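Local coordinates for xyloglucan-specific endo-beta-1,4-glucanase BoGH5A (PDB 3ZMR), which hydrolyses internal beta-1,4-glucosidic linkages of xyloglucan with retention of the beta-configuration, releasing xyloglucan oligosaccharides, at residues A[110-122]-A[325-337]. Residues are numbered along the deposited sequence; the frame is centred on the assembly and turned at random. Where two conformers were deposited one is given.
Sequences MRDLTSMQLSALM and DIVQNRIFLECHY
Ser115 N, in the first turn of helix 115-122, donates to Asn329 O at 2.9 Å, a nearly straight bond (162°) with the donor tilted from the carbonyl plane; Arg330 NH1 adds a weak bond to the same oxygen. Next to it Thr114 and Gln117 form a capping box: Gln117 N goes to Thr114 OG1, and Thr114 N returns to Gln117 OE1 on a lone pair. Ser115 OG is hydrogen-bonded to His303 ND1, and Ser119 OG donates to Met116 O. Arg330, folded back about its CB-CG bond (chi2 -60°), brings its guanidinium face against Leu113 O, 2.9 Å from Arg330 CZ and over the centre of the group, too steep an approach for its N-H groups to make hydrogen bonds to that oxygen. Asp112 OD1 lies at the guanidinium edge in a long salt bridge, 3.7 Å from Arg330 NH2, and water 2 bridges the same two atoms. Deeper in, the Phe332 ring reaches Ser115 CB, Ser119 CB at 3.6 Å from Phe332 CE2, and Met122 SD, an oblique Met-aromatic contact at 3.7 Å from Phe332 CZ. With Phe332 cut back to an alanine, Met122 SD would probably lose its aromatic partner and a gap is likely to open against Ser115 and Ser119. The start of the helix is joined to the N-terminal end of strand 331-337 in the TIM barrel, which runs between strands 304-307 and 391-396, with Phe332 also touching Ile392.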
ATOM      1  N   MET A 110      -7.597  20.606   3.459  1.00 10.28           N
ATOM      2  CA  MET A 110      -6.523  19.698   3.848  1.00  8.29           C
ATOM      3  C   MET A 110      -6.107  20.065   5.272  1.00  9.02           C
ATOM      4  O   MET A 110      -5.274  20.947   5.484  1.00 12.35           O
ATOM      5  CB  MET A 110      -5.329  19.738   2.879  1.00  9.32           C
ATOM      6  CG  MET A 110      -5.706  19.740   1.410  1.00  9.39           C
ATOM      7  SD  MET A 110      -6.801  18.435   0.849  1.00 10.60           S
ATOM      8  CE  MET A 110      -5.677  17.061   0.728  1.00 10.11           C
ATOM      9  N   ARG A 111      -6.728  19.411   6.252  1.00  8.90           N
ATOM     10  CA  ARG A 111      -6.474  19.695   7.668  1.00  9.60           C
ATOM     11  C   ARG A 111      -5.024  19.426   8.034  1.00 10.00           C
ATOM     12  O   ARG A 111      -4.369  18.544   7.474  1.00 10.80           O
ATOM     13  CB  ARG A 111      -7.387  18.863   8.544  1.00 14.20           C
ATOM     14  CG  ARG A 111      -8.863  19.249   8.392  1.00 11.68           C
ATOM     15  CD  ARG A 111      -9.751  18.200   9.041  1.00 12.45           C
ATOM     16  NE  ARG A 111      -9.829  17.022   8.187  1.00 10.69           N
ATOM     17  CZ  ARG A 111     -10.495  15.918   8.483  1.00 12.72           C
ATOM     18  NH1 ARG A 111     -11.102  15.773   9.670  1.00 15.15           N
ATOM     19  NH2 ARG A 111     -10.551  14.957   7.578  1.00 12.54           N
ATOM     20  N   ASP A 112      -4.533  20.172   9.023  1.00 13.58           N
ATOM     21  CA  ASP A 112      -3.183  19.978   9.520  1.00 12.66           C
ATOM     22  C   ASP A 112      -3.163  18.800  10.503  1.00 12.22           C
ATOM     23  O   ASP A 112      -3.050  18.963  11.743  1.00 16.61           O
ATOM     24  CB  ASP A 112      -2.667  21.247  10.200  1.00 15.68           C
ATOM     25  CG  ASP A 112      -1.191  21.184  10.494  1.00 23.19           C
ATOM     26  OD1 ASP A 112      -0.481  20.321   9.964  1.00 24.07           O
ATOM     27  OD2 ASP A 112      -0.726  22.053  11.235  1.00 34.04           O
ATOM     28  N   LEU A 113      -3.259  17.601   9.924  1.00 10.59           N
ATOM     29  CA  LEU A 113      -3.293  16.330  10.654  1.00 14.46           C
ATOM     30  C   LEU A 113      -2.304  15.364  10.022  1.00 10.37           C
ATOM     31  O   LEU A 113      -2.266  15.243   8.798  1.00 11.77           O
ATOM     32  CB  LEU A 113      -4.698  15.722  10.573  1.00 22.18           C
ATOM     33  CG  LEU A 113      -5.841  16.489  11.240  1.00 16.48           C
ATOM     34  CD1 LEU A 113      -7.164  15.841  10.900  1.00 21.37           C
ATOM     35  CD2 LEU A 113      -5.603  16.543  12.750  1.00 24.43           C
ATOM     36  N   THR A 114      -1.523  14.674  10.842  1.00  9.29           N
ATOM     37  CA  THR A 114      -0.697  13.590  10.341  1.00  8.95           C
ATOM     38  C   THR A 114      -1.616  12.451   9.865  1.00  8.88           C
ATOM     39  O   THR A 114      -2.772  12.374  10.267  1.00  9.37           O
ATOM     40  CB  THR A 114       0.257  13.032  11.384  1.00 12.66           C
ATOM     41  OG1 THR A 114      -0.537  12.459  12.418  1.00  9.98           O
ATOM     42  CG2 THR A 114       1.171  14.116  11.937  1.00 12.65           C
ATOM     43  N   SER A 115      -1.092  11.586   9.002  1.00 10.04           N
ATOM     44  CA  SER A 115      -1.842  10.389   8.622  1.00  8.64           C
ATOM     45  C   SER A 115      -2.248   9.600   9.869  1.00  8.97           C
ATOM     46  O   SER A 115      -3.343   9.039   9.930  1.00  9.18           O
ATOM     47  CB  SER A 115      -1.087   9.557   7.618  1.00 11.12           C
ATOM     48  OG  SER A 115      -1.028  10.240   6.385  1.00 11.91           O
ATOM     49  N   MET A 116      -1.354   9.522  10.859  1.00  9.81           N
ATOM     50  CA  MET A 116      -1.710   8.817  12.097  1.00 10.21           C
ATOM     51  C   MET A 116      -2.972   9.423  12.750  1.00 10.56           C
ATOM     52  O   MET A 116      -3.879   8.713  13.215  1.00 11.81           O
ATOM     53  CB  MET A 116      -0.524   8.782  13.073  1.00 10.30           C
ATOM     54  CG  MET A 116      -0.803   7.957  14.322  1.00 11.27           C
ATOM     55  SD  MET A 116      -1.131   6.190  14.017  1.00 12.42           S
ATOM     56  CE  MET A 116       0.495   5.701  13.591  1.00 17.06           C
ATOM     57  N   GLN A 117      -3.009  10.750  12.841  1.00  9.80           N
ATOM     58  CA  GLN A 117      -4.161  11.449  13.441  1.00 10.65           C
ATOM     59  C   GLN A 117      -5.414  11.226  12.603  1.00 10.09           C
ATOM     60  O   GLN A 117      -6.493  11.004  13.120  1.00 12.06           O
ATOM     61  CB  GLN A 117      -3.871  12.944  13.562  1.00 15.10           C
ATOM     62  CG  GLN A 117      -2.871  13.297  14.656  1.00 12.77           C
ATOM     63  CD  GLN A 117      -2.540  14.769  14.672  1.00 16.11           C
ATOM     64  OE1 GLN A 117      -2.063  15.292  13.683  1.00 12.06           O
ATOM     65  NE2 GLN A 117      -2.841  15.450  15.784  1.00 22.54           N
ATOM     66  N   LEU A 118      -5.253  11.250  11.283  1.00 10.50           N
ATOM     67  CA  LEU A 118      -6.379  11.013  10.391  1.00 13.82           C
ATOM     68  C   LEU A 118      -6.900   9.600  10.619  1.00  9.33           C
ATOM     69  O   LEU A 118      -8.124   9.381  10.614  1.00 11.52           O
ATOM     70  CB  LEU A 118      -5.985  11.232   8.935  1.00 11.65           C
ATOM     71  CG  LEU A 118      -7.175  11.499   8.013  1.00 10.00           C
ATOM     72  CD1 LEU A 118      -7.623  12.945   8.071  1.00 13.27           C
ATOM     73  CD2 LEU A 118      -6.852  11.116   6.569  1.00 11.64           C
ATOM     74  N   SER A 119      -5.988   8.648  10.814  1.00 10.12           N
ATOM     75  CA  SER A 119      -6.386   7.240  10.982  1.00 15.59           C
ATOM     76  C   SER A 119      -7.307   7.067  12.190  1.00 10.51           C
ATOM     77  O   SER A 119      -8.240   6.270  12.156  1.00 12.27           O
ATOM     78  CB  SER A 119      -5.175   6.298  11.047  1.00 12.47           C
ATOM     79  OG  SER A 119      -4.543   6.325  12.295  1.00 11.38           O
ATOM     80  N   ALA A 120      -7.101   7.871  13.219  1.00 12.27           N
ATOM     81  CA  ALA A 120      -7.889   7.746  14.437  1.00 12.96           C
ATOM     82  C   ALA A 120      -9.344   8.238  14.226  1.00 13.62           C
ATOM     83  O   ALA A 120     -10.245   7.875  14.988  1.00 19.51           O
ATOM     84  CB  ALA A 120      -7.226   8.535  15.546  1.00 17.28           C
ATOM     85  N   LEU A 121      -9.567   9.034  13.181  1.00 13.02           N
ATOM     86  CA  LEU A 121     -10.898   9.534  12.792  1.00 13.31           C
ATOM     87  C   LEU A 121     -11.617   8.580  11.836  1.00 15.94           C
ATOM     88  O   LEU A 121     -12.834   8.622  11.670  1.00 15.82           O
ATOM     89  CB  LEU A 121     -10.762  10.901  12.105  1.00 13.49           C
ATOM     90  CG  LEU A 121     -10.056  11.983  12.909  1.00 14.64           C
ATOM     91  CD1 LEU A 121      -9.977  13.277  12.090  1.00 15.30           C
ATOM     92  CD2 LEU A 121     -10.780  12.235  14.227  1.00 18.75           C
ATOM     93  N   MET A 122     -10.842   7.723  11.203  1.00 20.00           N
ATOM     94  CA  MET A 122     -11.372   6.862  10.143  1.00 19.80           C
ATOM     95  C   MET A 122     -12.149   5.695  10.706  1.00 25.63           C
ATOM     96  O   MET A 122     -13.236   5.382  10.211  1.00 26.75           O
ATOM     97  CB  MET A 122     -10.242   6.445   9.194  1.00 21.80           C
ATOM     98  CG  MET A 122      -9.818   7.614   8.303  1.00 23.16           C
ATOM     99  SD  MET A 122      -8.324   7.468   7.289  1.00 21.40           S
ATOM    100  CE  MET A 122      -8.841   6.101   6.317  1.00 31.63           C
ATOM    101  N   ASP A 325       9.128  11.375   0.394  1.00 11.23           N
ATOM    102  CA  ASP A 325       7.985  12.246   0.114  1.00 10.71           C
ATOM    103  C   ASP A 325       8.433  13.719   0.291  1.00  9.57           C
ATOM    104  O   ASP A 325       9.477  14.007   0.884  1.00 13.30           O
ATOM    105  CB  ASP A 325       6.805  11.851   1.046  1.00  9.45           C
ATOM    106  CG  ASP A 325       5.428  12.358   0.573  1.00  9.49           C
ATOM    107  OD1 ASP A 325       5.313  13.079  -0.473  1.00 10.73           O
ATOM    108  OD2 ASP A 325       4.430  11.974   1.239  1.00  9.86           O
ATOM    109  N   ILE A 326       7.607  14.630  -0.215  1.00 10.32           N
ATOM    110  CA  ILE A 326       7.856  16.076  -0.207  1.00 12.38           C
ATOM    111  C   ILE A 326       7.140  16.773   0.967  1.00 12.19           C
ATOM    112  O   ILE A 326       7.411  17.938   1.255  1.00 16.85           O
ATOM    113  CB  ILE A 326       7.373  16.719  -1.540  1.00 16.11           C
ATOM    114  CG1 ILE A 326       7.879  18.167  -1.709  1.00 22.48           C
ATOM    115  CG2 ILE A 326       5.830  16.659  -1.657  1.00 17.81           C
ATOM    116  CD1 ILE A 326       9.370  18.279  -1.876  1.00 59.69           C
ATOM    117  N   VAL A 327       6.252  16.038   1.656  1.00 10.47           N
ATOM    118  CA  VAL A 327       5.543  16.477   2.860  1.00 10.81           C
ATOM    119  C   VAL A 327       5.772  15.430   3.932  1.00 10.96           C
ATOM    120  O   VAL A 327       6.044  14.265   3.623  1.00 12.60           O
ATOM    121  CB  VAL A 327       4.044  16.685   2.658  1.00 14.67           C
ATOM    122  CG1 VAL A 327       3.779  17.961   1.880  1.00 18.76           C
ATOM    123  CG2 VAL A 327       3.413  15.450   2.020  1.00 11.86           C
ATOM    124  N   GLN A 328       5.694  15.869   5.187  1.00 11.75           N
ATOM    125  CA  GLN A 328       5.913  14.992   6.330  1.00 12.32           C
ATOM    126  C   GLN A 328       4.593  14.316   6.751  1.00  9.69           C
ATOM    127  O   GLN A 328       3.533  14.957   6.806  1.00 11.31           O
ATOM    128  CB  GLN A 328       6.513  15.732   7.541  1.00 15.53           C
ATOM    129  CG  GLN A 328       7.898  16.326   7.307  1.00 18.24           C
ATOM    130  CD  GLN A 328       8.587  16.807   8.588  1.00 59.37           C
ATOM    131  OE1 GLN A 328       8.980  16.000   9.433  1.00 94.60           O
ATOM    132  NE2 GLN A 328       8.762  18.114   8.713  1.00 77.33           N
ATOM    133  N   ASN A 329       4.697  13.007   6.999  1.00 10.31           N
ATOM    134  CA  ASN A 329       3.664  12.251   7.733  1.00 10.51           C
ATOM    135  C   ASN A 329       2.294  12.276   7.006  1.00  8.51           C
ATOM    136  O   ASN A 329       1.239  12.544   7.638  1.00 11.14           O
ATOM    137  CB  ASN A 329       3.520  12.764   9.183  1.00 12.82           C
ATOM    138  CG  ASN A 329       4.813  12.705   9.947  1.00 14.23           C
ATOM    139  OD1 ASN A 329       5.203  13.691  10.576  1.00 21.49           O
ATOM    140  ND2 ASN A 329       5.477  11.592   9.903  1.00 13.41           N
ATOM    141  N   ARG A 330       2.330  12.018   5.689  1.00  8.28           N
ATOM    142  CA  ARG A 330       1.099  11.944   4.891  0.50  8.76           C
ATOM    143  C   ARG A 330       1.008  10.628   4.107  1.00  8.91           C
ATOM    144  O   ARG A 330       0.381  10.579   3.025  1.00  8.98           O
ATOM    145  CB  ARG A 330       0.951  13.147   3.962  0.50  8.91           C
ATOM    146  CG  ARG A 330       0.753  14.493   4.660  0.50  9.48           C
ATOM    147  CD  ARG A 330      -0.498  14.522   5.528  0.50  9.59           C
ATOM    148  NE  ARG A 330      -0.831  15.864   6.034  0.50 12.38           N
ATOM    149  CZ  ARG A 330      -0.244  16.446   7.082  0.50 12.32           C
ATOM    150  NH1 ARG A 330       0.700  15.802   7.778  0.50 13.53           N
ATOM    151  NH2 ARG A 330      -0.636  17.666   7.451  0.50 16.38           N
ATOM    152  N   ILE A 331       1.604   9.573   4.667  1.00  8.54           N
ATOM    153  CA  ILE A 331       1.575   8.227   4.091  1.00  7.78           C
ATOM    154  C   ILE A 331       1.086   7.182   5.101  1.00  8.40           C
ATOM    155  O   ILE A 331       1.493   7.132   6.269  1.00 10.03           O
ATOM    156  CB  ILE A 331       2.942   7.800   3.518  1.00 11.85           C
ATOM    157  CG1 ILE A 331       3.305   8.714   2.317  1.00 12.52           C
ATOM    158  CG2 ILE A 331       2.899   6.337   3.047  1.00 15.67           C
ATOM    159  CD1 ILE A 331       4.653   8.520   1.694  1.00 15.04           C
ATOM    160  N   PHE A 332       0.172   6.347   4.614  1.00  7.48           N
ATOM    161  CA  PHE A 332      -0.276   5.126   5.308  1.00  6.82           C
ATOM    162  C   PHE A 332       0.361   3.889   4.654  1.00  8.21           C
ATOM    163  O   PHE A 332       0.561   3.877   3.428  1.00  8.21           O
ATOM    164  CB  PHE A 332      -1.777   4.877   5.092  1.00  7.81           C
ATOM    165  CG  PHE A 332      -2.724   5.777   5.843  1.00  6.67           C
ATOM    166  CD1 PHE A 332      -2.944   7.101   5.475  1.00  8.36           C
ATOM    167  CD2 PHE A 332      -3.516   5.238   6.854  1.00  7.10           C
ATOM    168  CE1 PHE A 332      -3.887   7.889   6.152  1.00  8.53           C
ATOM    169  CE2 PHE A 332      -4.448   6.003   7.534  1.00  8.57           C
ATOM    170  CZ  PHE A 332      -4.650   7.335   7.192  1.00  9.30           C
ATOM    171  N   LEU A 333       0.539   2.831   5.443  1.00  7.57           N
ATOM    172  CA  LEU A 333       0.807   1.483   4.928  1.00  7.96           C
ATOM    173  C   LEU A 333      -0.514   0.721   4.826  1.00  7.37           C
ATOM    174  O   LEU A 333      -1.401   0.866   5.692  1.00  9.55           O
ATOM    175  CB  LEU A 333       1.716   0.719   5.904  1.00  8.56           C
ATOM    176  CG  LEU A 333       1.941  -0.770   5.630  1.00  9.46           C
ATOM    177  CD1 LEU A 333       2.736  -0.963   4.353  1.00  9.77           C
ATOM    178  CD2 LEU A 333       2.716  -1.379   6.770  1.00 10.56           C
ATOM    179  N   GLU A 334      -0.630  -0.118   3.785  1.00  7.48           N
ATOM    180  CA  GLU A 334      -1.761  -1.041   3.614  1.00  7.48           C
ATOM    181  C   GLU A 334      -1.286  -2.496   3.574  1.00  6.86           C
ATOM    182  O   GLU A 334      -0.393  -2.849   2.811  1.00  8.51           O
ATOM    183  CB  GLU A 334      -2.535  -0.730   2.332  1.00  7.49           C
ATOM    184  CG  GLU A 334      -3.673  -1.698   2.036  1.00  8.09           C
ATOM    185  CD  GLU A 334      -4.503  -1.331   0.836  1.00  9.24           C
ATOM    186  OE1 GLU A 334      -4.074  -0.434   0.040  1.00  9.50           O
ATOM    187  OE2 GLU A 334      -5.596  -1.958   0.672  1.00 10.25           O
ATOM    188  N   CYS A 335      -1.953  -3.318   4.389  1.00  7.76           N
ATOM    189  CA  CYS A 335      -1.894  -4.767   4.326  1.00  7.95           C
ATOM    190  C   CYS A 335      -3.317  -5.297   4.207  1.00  7.52           C
ATOM    191  O   CYS A 335      -4.288  -4.592   4.524  1.00  8.16           O
ATOM    192  CB  CYS A 335      -1.261  -5.367   5.579  1.00  8.40           C
ATOM    193  SG  CYS A 335       0.460  -4.853   5.867  1.00 10.52           S
ATOM    194  N   HIS A 336      -3.433  -6.540   3.742  1.00  7.93           N
ATOM    195  CA  HIS A 336      -4.687  -7.265   3.768  1.00  7.72           C
ATOM    196  C   HIS A 336      -4.527  -8.422   4.727  1.00  8.15           C
ATOM    197  O   HIS A 336      -3.409  -8.850   4.998  1.00 11.61           O
ATOM    198  CB  HIS A 336      -5.083  -7.729   2.360  1.00  7.64           C
ATOM    199  CG  HIS A 336      -5.302  -6.623   1.382  1.00  9.16           C
ATOM    200  ND1 HIS A 336      -5.444  -6.831   0.031  1.00 10.18           N
ATOM    201  CD2 HIS A 336      -5.428  -5.289   1.570  1.00 10.14           C
ATOM    202  CE1 HIS A 336      -5.628  -5.666  -0.566  1.00  8.73           C
ATOM    203  NE2 HIS A 336      -5.605  -4.716   0.346  1.00  9.42           N
ATOM    204  N   TYR A 337      -5.639  -8.960   5.215  1.00  8.58           N
ATOM    205  CA  TYR A 337      -5.549 -10.011   6.258  1.00  8.52           C
ATOM    206  C   TYR A 337      -6.696 -11.000   6.074  1.00  8.35           C
ATOM    207  O   TYR A 337      -7.858 -10.674   6.309  1.00  9.53           O
ATOM    208  CB  TYR A 337      -5.580  -9.423   7.676  1.00  8.95           C
ATOM    209  CG  TYR A 337      -5.260 -10.468   8.710  1.00  9.44           C
ATOM    210  CD1 TYR A 337      -3.962 -10.941   8.881  1.00 14.36           C
ATOM    211  CD2 TYR A 337      -6.272 -11.047   9.465  1.00 10.66           C
ATOM    212  CE1 TYR A 337      -3.690 -11.939   9.794  1.00 11.75           C
ATOM    213  CE2 TYR A 337      -6.015 -12.035  10.391  1.00 15.96           C
ATOM    214  CZ  TYR A 337      -4.708 -12.477  10.556  1.00 13.06           C
ATOM    215  OH  TYR A 337      -4.424 -13.468  11.469  1.00 12.45           O
TER
HETATM  216  O   HOH W   1      -2.258  19.709   5.289  1.00 27.14           O
HETATM  217  O   HOH W   2       0.160  17.846  10.608  1.00 37.65           O